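Local coordinates for putative transcriptional regulator, sugar-binding family (Arthrobacter aurescens, PDB 3NZE), which probably acts as a sugar-responsive, DNA-binding transcriptional regulator of the SorC family, this domain being the putative sugar-binding part, at residues 137-140 against 141-145. Sequence-based numbering, arbitrary orientation. Where two conformers were deposited one is given.
Sequences NERS and VQRIL
With CG of Gln-142 beside its own backbone N (chi1 -70°) and the chain extended beyond it (chi2 169°), the side chain runs back over Glu-138 toward Asn-137 at the first turn of helix 139-149, where Glu-138 holds the N-cap position. Gln-142 CG lies 3.3 Å from Glu-138 O, and Gln-142 NE2 comes 3.5 Å from Asn-137 CA before donating a hydrogen bond to Trp-136 O. The amide thereby ties the helix to the segment leading into it; an alanine here would probably leave Trp-136 O without this donor and remove the contact over Glu-138 O and Asn-137 CA. Glu-138 O itself takes two backbone donors: Gln-142 N at 2.9 Å, nearly straight (166° at the hydrogen), and weakly Val-141 N. One side of the turn is buried, Val-141 packing on Val-122 and Ile-144 on Phe-120; the Ile-144 side chain is about 4 Å from that of Glu-118, a calcium-binding residue, though no calcium is bound to this chain here. On the exposed side, in the conformer given, one of two, bends at chi2 and chi3 fold Arg-143, salt-bridged to Asp-146, back over Arg-139 O. Arg-143 N bonds Arg-139 O at 3.0 Å.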
# COMPACT_ATOMS: atom_id res chain seq x y z
N ASN A 137 -16.50 6.89 -16.07
CA ASN A 137 -17.87 6.85 -16.57
C ASN A 137 -18.17 5.54 -17.30
O ASN A 137 -19.23 5.39 -17.91
CB ASN A 137 -18.11 8.01 -17.52
CG ASN A 137 -19.19 8.93 -17.03
OD1 ASN A 137 -18.91 9.91 -16.34
ND2 ASN A 137 -20.44 8.61 -17.36
N GLU A 138 -17.23 4.61 -17.25
CA GLU A 138 -17.43 3.31 -17.86
C GLU A 138 -18.02 2.34 -16.84
O GLU A 138 -17.55 2.27 -15.70
CB GLU A 138 -16.10 2.77 -18.36
CG GLU A 138 -15.52 3.59 -19.51
CD GLU A 138 -16.26 3.33 -20.83
OE1 GLU A 138 -16.51 2.15 -21.14
OE2 GLU A 138 -16.56 4.31 -21.55
N ARG A 139 -19.03 1.57 -17.24
CA ARG A 139 -19.63 0.61 -16.31
C ARG A 139 -18.63 -0.44 -15.83
O ARG A 139 -18.66 -0.87 -14.68
CB ARG A 139 -20.86 -0.04 -16.94
CG ARG A 139 -22.04 0.91 -17.07
CD ARG A 139 -23.09 0.35 -18.01
NE ARG A 139 -22.50 0.07 -19.31
CZ ARG A 139 -23.10 -0.63 -20.26
NH1 ARG A 139 -22.48 -0.83 -21.41
NH2 ARG A 139 -24.31 -1.13 -20.07
N SER A 140 -17.74 -0.86 -16.72
CA SER A 140 -16.76 -1.87 -16.36
C SER A 140 -15.91 -1.38 -15.20
O SER A 140 -15.55 -2.16 -14.32
CB SER A 140 -15.87 -2.21 -17.56
OG SER A 140 -15.10 -1.08 -17.92
N VAL A 141 -15.60 -0.09 -15.21
CA VAL A 141 -14.78 0.49 -14.15
C VAL A 141 -15.61 0.70 -12.90
O VAL A 141 -15.19 0.33 -11.79
CB VAL A 141 -14.12 1.81 -14.59
CG1 VAL A 141 -13.42 2.47 -13.41
CG2 VAL A 141 -13.14 1.56 -15.74
N GLN A 142 -16.80 1.27 -13.08
CA GLN A 142 -17.68 1.61 -11.96
C GLN A 142 -18.05 0.41 -11.11
O GLN A 142 -18.16 0.52 -9.89
CB GLN A 142 -18.94 2.31 -12.48
CG GLN A 142 -18.67 3.71 -13.01
CD GLN A 142 -19.86 4.31 -13.76
OE1 GLN A 142 -20.81 3.60 -14.13
NE2 GLN A 142 -19.81 5.61 -13.99
N ARG A 143 -18.22 -0.75 -11.74
CA ARG A 143 -18.57 -1.95 -10.99
C ARG A 143 -17.44 -2.35 -10.04
O ARG A 143 -17.68 -2.86 -8.94
CB ARG A 143 -18.92 -3.10 -11.93
CG ARG A 143 -20.17 -2.87 -12.78
CD ARG A 143 -21.45 -2.92 -11.95
NE ARG A 143 -21.66 -1.70 -11.18
CZ ARG A 143 -22.11 -0.56 -11.69
NH1 ARG A 143 -22.38 -0.47 -12.99
NH2 ARG A 143 -22.27 0.50 -10.91
N ILE A 144 -16.21 -2.10 -10.45
CA ILE A 144 -15.07 -2.35 -9.57
C ILE A 144 -14.95 -1.27 -8.49
O ILE A 144 -14.67 -1.58 -7.33
CB ILE A 144 -13.75 -2.47 -10.36
CG1 ILE A 144 -13.86 -3.64 -11.35
CG2 ILE A 144 -12.58 -2.70 -9.40
CD1 ILE A 144 -14.15 -4.97 -10.68
N LEU A 145 -15.17 -0.01 -8.86
CA LEU A 145 -15.18 1.07 -7.87
C LEU A 145 -16.18 0.75 -6.77
O LEU A 145 -15.93 1.03 -5.60
CB LEU A 145 -15.49 2.42 -8.53
CG LEU A 145 -14.46 2.90 -9.55
CD1 LEU A 145 -14.90 4.19 -10.22
CD2 LEU A 145 -13.08 3.06 -8.89